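Local coordinates for protein 3-methylornithine synthase (Methanosarcina barkeri, PDB 3T7V) that catalyses the radical SAM-dependent isomerization of L-lysine to (3R)-3-methyl-D-ornithine, a step in pyrrolysine biosynthesis, using a [4Fe-4S] cluster, at residues A[64-69]-A[112-117]; A[68-73]-A[88-93]; A[127-132]-A[155-160]; A[277-282]-A[309-314]. One frame throughout, in Å; residues are numbered along the deposited sequence.

Contact 1 (A[64-69]-A[112-117]); sequences FIYFST and DLTMGE. With MD0 (5-amino-D-isoleucine), chain D; SAM (S-adenosylmethionine), chain C.
F64 and D112 form a parallel bridged pair whose side chains lie side by side, pointing the same way into the substrate pocket. From CB, the F64 side chain sets CG anti to its backbone N (chi1 -179°), near CA of the bound 5-amino-D-isoleucine. CD1 has D112 OD2 at 3.8 Å, near the ring plane at the edge. CE1 is 3.1 Å from T114 OG1, and CZ at the tip packs on CB and CG2 of T114. CD2 and CE2 border the alpha-amino N of this ligand, whose CA sits off-centre over one ring face. D112 OD2 takes a 2.9 Å hydrogen bond from the ligand NE, while OD1 of D112 pairs with S146 OG and, weakly, with T114 OG1. The backbones belong to neighbouring parallel strands, 58-68 and 110-115, of the TIM-barrel-like radical SAM core. I65 N bonds D112 O at 2.8 Å, T114 N returns an almost straight bond (177°) to I65 O, and F67 N reaches T114 O. G116 N bonds S68 O at 3.1 Å. On the other face, I65 CD1 meets L113 CD2 at 4.0 Å. M115 lays CB over the face of the F67 ring, its SD approaching obliquely in a Met-aromatic contact.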
# COMPACT_ATOMS: atom_id res chain seq x y z
N PHE A 64 5.48 4.19 -7.88
CA PHE A 64 5.48 2.73 -7.84
C PHE A 64 6.25 2.20 -9.03
O PHE A 64 5.88 2.44 -10.20
CB PHE A 64 4.00 2.29 -7.96
CG PHE A 64 3.85 0.78 -7.90
CD1 PHE A 64 4.27 0.10 -6.76
CD2 PHE A 64 3.32 0.05 -8.96
CE1 PHE A 64 4.17 -1.29 -6.65
CE2 PHE A 64 3.22 -1.36 -8.87
CZ PHE A 64 3.65 -2.00 -7.72
N ILE A 65 7.29 1.44 -8.76
CA ILE A 65 8.15 0.80 -9.80
C ILE A 65 8.12 -0.69 -9.62
O ILE A 65 8.84 -1.26 -8.76
CB ILE A 65 9.60 1.30 -9.73
CG1 ILE A 65 9.65 2.87 -9.85
CG2 ILE A 65 10.42 0.66 -10.88
CD1 ILE A 65 11.09 3.38 -9.73
N TYR A 66 7.28 -1.31 -10.44
CA TYR A 66 7.13 -2.79 -10.41
C TYR A 66 8.19 -3.31 -11.37
O TYR A 66 8.02 -3.27 -12.59
CB TYR A 66 5.71 -3.10 -10.88
CG TYR A 66 5.19 -4.48 -10.54
CD1 TYR A 66 5.94 -5.48 -9.94
CD2 TYR A 66 3.87 -4.77 -10.87
CE1 TYR A 66 5.40 -6.70 -9.58
CE2 TYR A 66 3.31 -6.01 -10.55
CZ TYR A 66 4.10 -6.94 -9.93
OH TYR A 66 3.46 -8.15 -9.67
N PHE A 67 9.36 -3.68 -10.81
CA PHE A 67 10.56 -3.91 -11.64
C PHE A 67 10.73 -5.35 -12.14
O PHE A 67 11.51 -5.60 -13.01
CB PHE A 67 11.86 -3.45 -10.93
CG PHE A 67 12.19 -4.17 -9.66
CD1 PHE A 67 11.75 -3.66 -8.47
CD2 PHE A 67 12.92 -5.36 -9.66
CE1 PHE A 67 12.01 -4.31 -7.29
CE2 PHE A 67 13.19 -6.07 -8.49
CZ PHE A 67 12.73 -5.52 -7.26
N SER A 68 9.90 -6.25 -11.59
CA SER A 68 9.84 -7.62 -12.09
C SER A 68 8.51 -8.22 -11.76
O SER A 68 8.09 -8.18 -10.58
CB SER A 68 10.94 -8.50 -11.50
OG SER A 68 10.72 -9.84 -12.02
N THR A 69 7.82 -8.76 -12.79
CA THR A 69 6.51 -9.36 -12.57
C THR A 69 6.56 -10.85 -12.56
O THR A 69 5.54 -11.51 -12.67
CB THR A 69 5.45 -8.85 -13.52
OG1 THR A 69 5.90 -9.20 -14.84
CG2 THR A 69 5.31 -7.29 -13.44
N ASP A 112 8.58 3.27 -4.42
CA ASP A 112 8.34 1.84 -4.01
C ASP A 112 8.83 0.85 -5.03
O ASP A 112 8.27 0.86 -6.16
CB ASP A 112 6.85 1.69 -3.69
CG ASP A 112 6.43 0.31 -3.31
OD1 ASP A 112 7.26 -0.64 -3.17
OD2 ASP A 112 5.18 0.11 -3.10
N LEU A 113 9.92 0.17 -4.74
CA LEU A 113 10.52 -0.81 -5.70
C LEU A 113 9.87 -2.16 -5.33
O LEU A 113 10.07 -2.70 -4.23
CB LEU A 113 12.04 -0.93 -5.46
CG LEU A 113 12.81 0.36 -5.66
CD1 LEU A 113 14.25 0.11 -5.27
CD2 LEU A 113 12.61 0.82 -7.09
N THR A 114 9.02 -2.65 -6.23
CA THR A 114 8.21 -3.83 -5.98
C THR A 114 8.52 -4.92 -6.99
O THR A 114 8.75 -4.66 -8.19
CB THR A 114 6.71 -3.44 -6.10
OG1 THR A 114 6.39 -2.58 -5.00
CG2 THR A 114 5.76 -4.69 -5.98
N MET A 115 8.49 -6.18 -6.52
CA MET A 115 8.58 -7.31 -7.42
C MET A 115 7.68 -8.41 -6.90
O MET A 115 7.33 -8.49 -5.72
CB MET A 115 10.03 -7.86 -7.60
CG MET A 115 10.68 -8.19 -6.24
SD MET A 115 12.24 -9.07 -6.58
CE MET A 115 12.88 -9.17 -4.93
N GLY A 116 7.33 -9.31 -7.82
CA GLY A 116 6.93 -10.67 -7.36
C GLY A 116 8.12 -11.36 -6.70
O GLY A 116 9.24 -10.78 -6.72
N GLU A 117 7.93 -12.51 -6.10
CA GLU A 117 9.06 -13.25 -5.55
C GLU A 117 9.75 -13.89 -6.76
O GLU A 117 9.55 -15.05 -7.06
CB GLU A 117 8.61 -14.27 -4.52
CG GLU A 117 7.98 -13.60 -3.28
CD GLU A 117 8.13 -14.45 -2.02
OE1 GLU A 117 8.76 -15.51 -2.03
OE2 GLU A 117 7.56 -13.93 -1.00
C MD0 D . -0.05 0.43 -4.60
N MD0 D . 0.13 -0.68 -6.75
O MD0 D . 0.49 1.22 -3.79
CA MD0 D . 0.81 -0.40 -5.49
CB MD0 D . 1.20 -1.73 -4.78
CD MD0 D . 2.96 -2.55 -3.07
NE MD0 D . 3.79 -2.11 -1.95
CG MD0 D . 2.10 -1.39 -3.56
CG2 MD0 D . -0.01 -2.58 -4.31
OXT MD0 D . -1.28 0.30 -4.69
N SAM C . 5.13 -10.03 -4.11
CA SAM C . 5.26 -9.24 -2.98
C SAM C . 4.26 -9.48 -1.93
O SAM C . 3.32 -10.28 -2.14
OXT SAM C . 4.47 -8.94 -0.79
CB SAM C . 4.84 -7.96 -3.18
CG SAM C . 3.64 -7.63 -3.97
SD SAM C . 2.46 -6.55 -3.04
CE SAM C . 2.50 -5.08 -4.03
C5' SAM C . 0.90 -7.25 -3.54
C4' SAM C . -0.07 -7.02 -2.65
O4' SAM C . -0.85 -6.30 -3.79
C3' SAM C . -0.64 -8.07 -2.06
O3' SAM C . -0.04 -7.77 -0.79
C2' SAM C . -2.02 -7.39 -2.07
O2' SAM C . -2.34 -6.67 -0.83
C1' SAM C . -2.18 -6.48 -3.30
N9 SAM C . -2.91 -7.22 -4.39
C8 SAM C . -2.49 -8.26 -5.17
N7 SAM C . -3.48 -8.63 -5.97
C5 SAM C . -4.55 -7.80 -5.72
C6 SAM C . -5.87 -7.77 -6.20
N6 SAM C . -6.32 -8.62 -7.12
N1 SAM C . -6.68 -6.79 -5.77
C2 SAM C . -6.28 -5.89 -4.82
N3 SAM C . -5.06 -5.97 -4.25
C4 SAM C . -4.19 -6.92 -4.73

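Contact 2 (A[68-73]-A[88-93]); sequences STYCKN and RYRLTM. With SF4 (iron/sulfur cluster), chain B.
The approach to the CX3CX2C cluster-binding motif of the radical SAM family is clasped here by the returning chain, with T69 and Y70 held by R88, Y89 and R90. Just beyond them, C71 SG binds the iron FE2 of the [4Fe-4S] cluster at 2.3 Å. T69 is gripped at three polar atoms. T69 N bonds Y89 O at 2.9 Å. T69 OG1, turned between the backbone N and carbonyl carbon (chi1 61°), accepts from Y89 N at 3.0 Å. T69 O receives R88 NH1 at 2.8 Å, a bond that lies in the carbonyl plane and close to the guanidinium plane. T69 CG2 meanwhile rests over the face of the Y89 ring. Y70 is sandwiched: the R90 guanidinium stacks flat on one face in a cation-pi contact, centres 4.2 Å apart and planes at 13°, and R88 CB touches the opposite face by a CH-pi contact, 3.7 Å from the ring centroid. R90 NE also forms a salt bridge with D118, and R88 binds the carbonyls of Y80, N81 and N84, tying down the intervening loop. The whole arrangement follows strand 58-68, abuts Y120 of helix 119-123 through R90, and leads through the N-cap T92 into helix 93-103.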
# COMPACT_ATOMS: atom_id res chain seq x y z
N SER A 68 9.90 -6.25 -11.59
CA SER A 68 9.84 -7.62 -12.09
C SER A 68 8.51 -8.22 -11.76
O SER A 68 8.09 -8.18 -10.58
CB SER A 68 10.94 -8.50 -11.50
OG SER A 68 10.72 -9.84 -12.02
N THR A 69 7.82 -8.76 -12.79
CA THR A 69 6.51 -9.36 -12.57
C THR A 69 6.56 -10.85 -12.56
O THR A 69 5.54 -11.51 -12.67
CB THR A 69 5.45 -8.85 -13.52
OG1 THR A 69 5.90 -9.20 -14.84
CG2 THR A 69 5.31 -7.29 -13.44
N TYR A 70 7.76 -11.41 -12.36
CA TYR A 70 7.88 -12.83 -12.09
C TYR A 70 7.65 -13.15 -10.63
O TYR A 70 8.16 -12.48 -9.76
CB TYR A 70 9.29 -13.32 -12.47
CG TYR A 70 9.47 -13.36 -13.96
CD1 TYR A 70 9.87 -12.22 -14.66
CD2 TYR A 70 9.22 -14.52 -14.66
CE1 TYR A 70 10.00 -12.24 -16.03
CE2 TYR A 70 9.37 -14.52 -16.08
CZ TYR A 70 9.76 -13.35 -16.70
OH TYR A 70 9.90 -13.39 -18.09
N CYS A 71 6.91 -14.23 -10.37
CA CYS A 71 6.66 -14.66 -8.98
C CYS A 71 6.63 -16.16 -8.88
O CYS A 71 6.00 -16.81 -9.71
CB CYS A 71 5.38 -14.09 -8.49
SG CYS A 71 5.27 -14.31 -6.66
N LYS A 72 7.24 -16.68 -7.82
CA LYS A 72 7.21 -18.12 -7.56
C LYS A 72 6.03 -18.55 -6.65
O LYS A 72 5.83 -19.74 -6.42
CB LYS A 72 8.58 -18.56 -7.00
CG LYS A 72 8.91 -18.02 -5.61
CD LYS A 72 10.50 -18.15 -5.45
CE LYS A 72 10.90 -17.63 -4.06
NZ LYS A 72 10.53 -18.65 -3.07
N ASN A 73 5.34 -17.60 -6.07
CA ASN A 73 4.24 -17.90 -5.10
C ASN A 73 2.89 -18.07 -5.84
O ASN A 73 2.77 -17.77 -7.05
CB ASN A 73 4.10 -16.77 -4.06
CG ASN A 73 5.09 -16.86 -2.93
OD1 ASN A 73 5.17 -15.86 -2.11
ND2 ASN A 73 5.74 -17.99 -2.77
N ARG A 88 5.07 -11.45 -18.67
CA ARG A 88 5.90 -11.09 -17.51
C ARG A 88 7.15 -10.41 -18.01
O ARG A 88 7.65 -10.70 -19.10
CB ARG A 88 6.35 -12.32 -16.76
CG ARG A 88 5.11 -12.93 -16.07
CD ARG A 88 5.47 -14.07 -15.23
NE ARG A 88 4.35 -14.90 -14.88
CZ ARG A 88 3.72 -14.82 -13.69
NH1 ARG A 88 4.06 -13.94 -12.74
NH2 ARG A 88 2.74 -15.69 -13.44
N TYR A 89 7.64 -9.44 -17.23
CA TYR A 89 8.83 -8.72 -17.61
C TYR A 89 9.78 -8.59 -16.45
O TYR A 89 9.34 -8.69 -15.27
CB TYR A 89 8.45 -7.32 -18.20
CG TYR A 89 7.82 -6.34 -17.20
CD1 TYR A 89 6.45 -6.14 -17.15
CD2 TYR A 89 8.65 -5.60 -16.31
CE1 TYR A 89 5.88 -5.23 -16.27
CE2 TYR A 89 8.08 -4.70 -15.36
CZ TYR A 89 6.72 -4.51 -15.39
OH TYR A 89 6.18 -3.62 -14.47
N ARG A 90 11.02 -8.26 -16.73
CA ARG A 90 12.06 -8.04 -15.68
C ARG A 90 12.91 -6.92 -16.22
O ARG A 90 13.59 -7.07 -17.24
CB ARG A 90 12.84 -9.31 -15.47
CG ARG A 90 13.93 -9.16 -14.40
CD ARG A 90 14.75 -10.45 -14.25
NE ARG A 90 13.91 -11.62 -13.82
CZ ARG A 90 13.63 -12.71 -14.52
NH1 ARG A 90 13.97 -12.83 -15.86
NH2 ARG A 90 13.02 -13.70 -13.95
N LEU A 91 12.80 -5.73 -15.63
CA LEU A 91 13.52 -4.53 -16.17
C LEU A 91 15.02 -4.81 -16.12
O LEU A 91 15.57 -5.37 -15.16
CB LEU A 91 13.25 -3.31 -15.31
CG LEU A 91 11.77 -2.89 -15.25
CD1 LEU A 91 11.70 -1.63 -14.41
CD2 LEU A 91 11.18 -2.66 -16.68
N THR A 92 15.71 -4.42 -17.23
CA THR A 92 17.14 -4.48 -17.21
C THR A 92 17.73 -3.26 -16.42
O THR A 92 16.98 -2.31 -16.15
CB THR A 92 17.71 -4.38 -18.66
OG1 THR A 92 17.33 -3.09 -19.16
CG2 THR A 92 17.21 -5.51 -19.50
N MET A 93 19.04 -3.29 -16.13
CA MET A 93 19.65 -2.16 -15.46
C MET A 93 19.47 -0.90 -16.26
O MET A 93 19.24 0.18 -15.67
CB MET A 93 21.15 -2.45 -15.23
CG MET A 93 21.81 -1.42 -14.33
SD MET A 93 20.87 -1.22 -12.75
CE MET A 93 20.26 -2.87 -12.30
FE1 SF4 B . 3.14 -10.93 -4.21
FE2 SF4 B . 3.47 -13.14 -5.89
FE3 SF4 B . 1.25 -11.69 -6.18
FE4 SF4 B . 1.52 -13.22 -4.05
S1 SF4 B . 1.42 -13.97 -6.18
S2 SF4 B . 0.82 -11.06 -4.06
S3 SF4 B . 3.72 -13.11 -3.59
S4 SF4 B . 3.32 -10.97 -6.60

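Contact 3 (A[127-132]-A[155-160]); sequences RFVELV and LLKARE
V129 and K157 make the nearest approach between the two helices, V129 CG2 lying 3.7 Å from K157 CB. The side chains cross at about a right angle: both methyls of V129 rest on the base of the lysine, CG1 also nearing K157 O, while the amino end of K157 leads away from the contact. V129 and A158 have their CA atoms just 5.2 Å apart. One turn further along, V132 CG1, anti to its backbone N (chi1 174°), sits 3.9 Å from A158 O. Its other methyl, V132 CG2, reaches A158 CB at 4.4 Å and covers one face of the F128 ring, offset toward the rim. F128 adds CE2, which meets the same A158 CB obliquely at 4.3 Å.

Around this first shell, I145 of strand 143-146 packs on both F128 and V132, and F67 and Y121 also touch F128. Y202 lies against A158 and bonds L155 O through its hydroxyl. The helices, 126-139 and 152-160, are successive ones on the outer layer of the TIM-barrel-like fold, flanking strand 143-146 in the chain. Their short segments run almost parallel, at 20°, with axes 8.9 Å apart at closest approach.

This spacing is consistent with the small A158 facing the short side chains of V129 and V132. Only 196 Å² is buried, and the pairing is made of methyl, methylene and ring carbons against each other and against the helix backbone, which implies van der Waals and hydrophobic packing, with no directed polar bond between the two segments.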
# COMPACT_ATOMS: atom_id res chain seq x y z
N ARG A 127 21.76 -9.63 -6.12
CA ARG A 127 21.27 -8.90 -7.30
C ARG A 127 20.20 -7.86 -6.89
O ARG A 127 20.14 -6.78 -7.46
CB ARG A 127 20.54 -9.89 -8.23
CG ARG A 127 21.48 -10.87 -8.89
CD ARG A 127 20.74 -12.11 -9.51
NE ARG A 127 21.73 -12.94 -10.20
CZ ARG A 127 21.46 -14.17 -10.58
NH1 ARG A 127 20.31 -14.74 -10.32
NH2 ARG A 127 22.37 -14.85 -11.30
N PHE A 128 19.39 -8.19 -5.86
CA PHE A 128 18.40 -7.23 -5.39
C PHE A 128 19.10 -6.13 -4.60
O PHE A 128 18.71 -4.95 -4.69
CB PHE A 128 17.38 -7.98 -4.52
CG PHE A 128 16.41 -7.05 -3.87
CD1 PHE A 128 15.51 -6.28 -4.63
CD2 PHE A 128 16.48 -6.87 -2.48
CE1 PHE A 128 14.59 -5.35 -4.04
CE2 PHE A 128 15.57 -5.98 -1.90
CZ PHE A 128 14.65 -5.21 -2.66
N VAL A 129 20.05 -6.49 -3.75
CA VAL A 129 20.81 -5.48 -2.95
C VAL A 129 21.49 -4.50 -3.92
O VAL A 129 21.46 -3.27 -3.66
CB VAL A 129 21.85 -6.20 -2.05
CG1 VAL A 129 22.67 -5.13 -1.29
CG2 VAL A 129 21.09 -7.11 -1.04
N GLU A 130 22.02 -4.98 -5.05
CA GLU A 130 22.69 -4.06 -5.99
C GLU A 130 21.66 -3.16 -6.65
O GLU A 130 21.93 -1.97 -6.93
CB GLU A 130 23.47 -4.90 -7.06
CG GLU A 130 24.29 -4.07 -8.09
CD GLU A 130 25.32 -4.91 -8.86
OE1 GLU A 130 25.90 -4.38 -9.84
OE2 GLU A 130 25.56 -6.09 -8.50
N LEU A 131 20.47 -3.72 -6.92
CA LEU A 131 19.38 -2.88 -7.48
C LEU A 131 19.01 -1.75 -6.48
O LEU A 131 18.87 -0.54 -6.86
CB LEU A 131 18.13 -3.73 -7.86
CG LEU A 131 16.99 -2.96 -8.52
CD1 LEU A 131 16.14 -4.08 -9.18
CD2 LEU A 131 16.21 -2.25 -7.49
N VAL A 132 18.84 -2.05 -5.21
CA VAL A 132 18.56 -0.96 -4.28
C VAL A 132 19.69 0.07 -4.23
O VAL A 132 19.41 1.29 -4.24
CB VAL A 132 18.35 -1.58 -2.85
CG1 VAL A 132 18.20 -0.48 -1.79
CG2 VAL A 132 17.10 -2.48 -2.84
N LEU A 155 17.40 -8.46 3.93
CA LEU A 155 16.78 -7.24 4.50
C LEU A 155 17.86 -6.33 5.11
O LEU A 155 17.84 -5.09 4.98
CB LEU A 155 15.67 -7.58 5.55
CG LEU A 155 14.40 -8.18 4.90
CD1 LEU A 155 13.52 -8.60 6.11
CD2 LEU A 155 13.73 -7.14 3.98
N LEU A 156 18.80 -6.96 5.83
CA LEU A 156 19.85 -6.18 6.50
C LEU A 156 20.78 -5.52 5.47
O LEU A 156 21.09 -4.30 5.59
CB LEU A 156 20.55 -7.22 7.41
CG LEU A 156 21.82 -7.00 8.06
CD1 LEU A 156 21.94 -8.18 9.08
CD2 LEU A 156 22.96 -6.88 7.09
N LYS A 157 21.10 -6.22 4.38
CA LYS A 157 21.96 -5.63 3.36
C LYS A 157 21.25 -4.50 2.59
O LYS A 157 21.89 -3.47 2.24
CB LYS A 157 22.46 -6.69 2.41
CG LYS A 157 23.50 -7.60 3.09
CD LYS A 157 23.76 -8.73 2.10
CE LYS A 157 24.96 -9.47 2.56
NZ LYS A 157 24.66 -10.92 2.31
N ALA A 158 19.96 -4.70 2.35
CA ALA A 158 19.24 -3.64 1.64
C ALA A 158 19.07 -2.38 2.46
O ALA A 158 19.10 -1.29 1.91
CB ALA A 158 17.91 -4.15 1.15
N ARG A 159 18.96 -2.54 3.78
CA ARG A 159 18.93 -1.39 4.72
C ARG A 159 20.23 -0.60 4.62
O ARG A 159 20.25 0.63 4.51
CB ARG A 159 18.65 -1.87 6.12
CG ARG A 159 18.65 -0.72 7.15
CD ARG A 159 17.55 0.29 6.93
NE ARG A 159 17.65 1.33 7.93
CZ ARG A 159 16.93 2.44 7.90
NH1 ARG A 159 16.01 2.63 6.95
NH2 ARG A 159 17.06 3.30 8.89
N GLU A 160 21.34 -1.32 4.59
CA GLU A 160 22.66 -0.65 4.51
C GLU A 160 22.87 0.12 3.18
O GLU A 160 23.53 1.15 3.17
CB GLU A 160 23.75 -1.71 4.76
CG GLU A 160 25.13 -1.11 4.96
CD GLU A 160 25.33 -0.15 6.17
OE1 GLU A 160 24.66 -0.18 7.26
OE2 GLU A 160 26.28 0.63 6.01

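Contact 4 (A[277-282]-A[309-314]); sequences SLDLEG and GVANYD. With MD0 (5-amino-D-isoleucine), chain D; SAM (S-adenosylmethionine), chain C.
The first turn of helix 278-291 runs against the loop 309-314, with the CA atoms of L280 and Y313 5.3 Å apart and Y313 N bonded to D279 O. This is the C-terminal end of barrel strand 275-277, where its last residue, S277, serves as N-cap to the helix that follows. S277 OG accepts from D279 N and donates a 2.6 Å hydrogen bond to OXT of the bound 5-amino-D-isoleucine. D279 joins loop to helix: its CG, anti to the backbone N (chi1 -152°), carries the carboxylate to three successive loop amides. D279 OD2 accepts from A311 N at 2.8 Å and V310 N at 2.9 Å, which arrive from opposite faces of its plane, V310 on the syn side and A311 from well above. D279 OD1 takes N312 N at 2.9 Å, again from above the plane, and forms a salt bridge with R322. These bonds would restrict the carboxylate's rotation; OD2 also has a weak bond from the alpha-amino N of the ligand. V310 and A311 face the cofactor: V310 CG1 lies 3.3 Å from C8 of the S-adenosylmethionine adenine, and A311 CB touches L280 CD2 and also lies near the adenine N1. The Y313 ring has E281 C over one face and D314 CB over the other. Its CE2 stands 3.3 Å from both L278 O and G282 N, the two ends of a backbone hydrogen bond within the helix turn.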
# COMPACT_ATOMS: atom_id res chain seq x y z
N SER A 277 -4.49 4.62 -2.93
CA SER A 277 -3.90 3.96 -4.11
C SER A 277 -4.63 4.25 -5.40
O SER A 277 -5.86 4.09 -5.47
CB SER A 277 -3.88 2.42 -3.90
OG SER A 277 -3.40 1.78 -5.09
N LEU A 278 -3.89 4.63 -6.44
CA LEU A 278 -4.51 4.84 -7.78
C LEU A 278 -4.83 3.48 -8.45
O LEU A 278 -5.51 3.43 -9.45
CB LEU A 278 -3.51 5.54 -8.67
CG LEU A 278 -3.04 6.95 -8.29
CD1 LEU A 278 -2.31 7.63 -9.45
CD2 LEU A 278 -4.15 7.84 -7.80
N ASP A 279 -4.28 2.38 -7.89
CA ASP A 279 -4.39 1.09 -8.57
C ASP A 279 -5.83 0.51 -8.57
O ASP A 279 -6.15 -0.38 -9.38
CB ASP A 279 -3.47 0.09 -7.83
CG ASP A 279 -2.93 -1.03 -8.69
OD1 ASP A 279 -2.88 -0.97 -9.94
OD2 ASP A 279 -2.41 -1.99 -8.03
N LEU A 280 -6.67 1.04 -7.68
CA LEU A 280 -8.00 0.45 -7.50
C LEU A 280 -9.12 1.17 -8.29
O LEU A 280 -10.04 0.51 -8.81
CB LEU A 280 -8.37 0.55 -6.02
CG LEU A 280 -7.19 -0.16 -5.27
CD1 LEU A 280 -6.98 0.37 -3.89
CD2 LEU A 280 -7.26 -1.68 -5.49
N GLU A 281 -9.04 2.50 -8.40
CA GLU A 281 -10.09 3.34 -8.99
C GLU A 281 -9.49 4.61 -9.64
O GLU A 281 -10.21 5.56 -10.01
CB GLU A 281 -11.17 3.67 -7.92
CG GLU A 281 -12.22 2.60 -7.64
CD GLU A 281 -13.41 3.12 -6.79
OE1 GLU A 281 -13.23 3.76 -5.71
OE2 GLU A 281 -14.56 2.90 -7.23
N GLY A 282 -8.15 4.65 -9.76
CA GLY A 282 -7.46 5.80 -10.39
C GLY A 282 -7.60 7.10 -9.60
O GLY A 282 -7.83 7.10 -8.42
N GLY A 309 0.75 -1.71 -12.61
CA GLY A 309 0.33 -1.74 -11.19
C GLY A 309 0.18 -3.23 -10.80
O GLY A 309 0.64 -4.14 -11.49
N VAL A 310 -0.51 -3.47 -9.71
CA VAL A 310 -0.74 -4.88 -9.23
C VAL A 310 -2.19 -5.29 -9.46
O VAL A 310 -2.42 -6.39 -10.04
CB VAL A 310 -0.38 -5.05 -7.72
CG1 VAL A 310 -0.61 -6.52 -7.32
CG2 VAL A 310 1.11 -4.65 -7.55
N ALA A 311 -3.12 -4.46 -9.05
CA ALA A 311 -4.55 -4.74 -9.28
C ALA A 311 -4.97 -4.28 -10.68
O ALA A 311 -5.87 -4.88 -11.30
CB ALA A 311 -5.39 -4.12 -8.19
N ASN A 312 -4.36 -3.17 -11.16
CA ASN A 312 -4.54 -2.77 -12.59
C ASN A 312 -6.03 -2.54 -12.94
O ASN A 312 -6.52 -3.13 -13.89
CB ASN A 312 -3.84 -3.74 -13.58
CG ASN A 312 -2.35 -3.77 -13.38
OD1 ASN A 312 -1.79 -4.84 -13.02
ND2 ASN A 312 -1.73 -2.66 -13.54
N TYR A 313 -6.69 -1.66 -12.19
CA TYR A 313 -8.12 -1.37 -12.50
C TYR A 313 -8.29 -0.86 -13.93
O TYR A 313 -9.38 -1.06 -14.52
CB TYR A 313 -8.72 -0.34 -11.52
CG TYR A 313 -8.50 1.08 -12.01
CD1 TYR A 313 -9.54 1.76 -12.68
CD2 TYR A 313 -7.27 1.74 -11.86
CE1 TYR A 313 -9.34 3.04 -13.20
CE2 TYR A 313 -7.06 3.02 -12.36
CZ TYR A 313 -8.08 3.64 -13.07
OH TYR A 313 -7.87 4.89 -13.59
N ASP A 314 -7.24 -0.23 -14.49
CA ASP A 314 -7.21 0.41 -15.78
C ASP A 314 -6.60 -0.44 -16.89
O ASP A 314 -6.23 0.09 -17.93
CB ASP A 314 -6.47 1.76 -15.64
CG ASP A 314 -5.08 1.66 -14.95
OD1 ASP A 314 -4.70 0.55 -14.44
OD2 ASP A 314 -4.45 2.72 -14.82
C MD0 D . -0.05 0.43 -4.60
N MD0 D . 0.13 -0.68 -6.75
O MD0 D . 0.49 1.22 -3.79
CA MD0 D . 0.81 -0.40 -5.49
CB MD0 D . 1.20 -1.73 -4.78
CD MD0 D . 2.96 -2.55 -3.07
NE MD0 D . 3.79 -2.11 -1.95
CG MD0 D . 2.10 -1.39 -3.56
CG2 MD0 D . -0.01 -2.58 -4.31
OXT MD0 D . -1.28 0.30 -4.69
N SAM C . 5.13 -10.03 -4.11
CA SAM C . 5.26 -9.24 -2.98
C SAM C . 4.26 -9.48 -1.93
O SAM C . 3.32 -10.28 -2.14
OXT SAM C . 4.47 -8.94 -0.79
CB SAM C . 4.84 -7.96 -3.18
CG SAM C . 3.64 -7.63 -3.97
SD SAM C . 2.46 -6.55 -3.04
CE SAM C . 2.50 -5.08 -4.03
C5' SAM C . 0.90 -7.25 -3.54
C4' SAM C . -0.07 -7.02 -2.65
O4' SAM C . -0.85 -6.30 -3.79
C3' SAM C . -0.64 -8.07 -2.06
O3' SAM C . -0.04 -7.77 -0.79
C2' SAM C . -2.02 -7.39 -2.07
O2' SAM C . -2.34 -6.67 -0.83
C1' SAM C . -2.18 -6.48 -3.30
N9 SAM C . -2.91 -7.22 -4.39
C8 SAM C . -2.49 -8.26 -5.17
N7 SAM C . -3.48 -8.63 -5.97
C5 SAM C . -4.55 -7.80 -5.72
C6 SAM C . -5.87 -7.77 -6.20
N6 SAM C . -6.32 -8.62 -7.12
N1 SAM C . -6.68 -6.79 -5.77
C2 SAM C . -6.28 -5.89 -4.82
N3 SAM C . -5.06 -5.97 -4.25
C4 SAM C . -4.19 -6.92 -4.73

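In the fold
Contacts 1 and 4 hold the bound 5-amino-D-isoleucine from different parts of the barrel, their centres 14 Å apart. Contact 1 engages its side-chain amine, contact 4 its carboxylate and alpha-amino group, and the two meet where F64 CZ packs on V310 CG2 at 3.7 Å. Both also touch S-adenosylmethionine. Contact 2 shares S68 and T69 with contact 1, so the strand end in the pocket passes directly into the cluster loop; Y89 OH is 2.7 Å from Y66 O, a probable hydrogen bond. Contact 3 lies outside the pocket, about 27 Å from contact 4 between centres, yet it backs contact 1 directly, F67 CD2 meeting L131 CD1 at 3.5 Å.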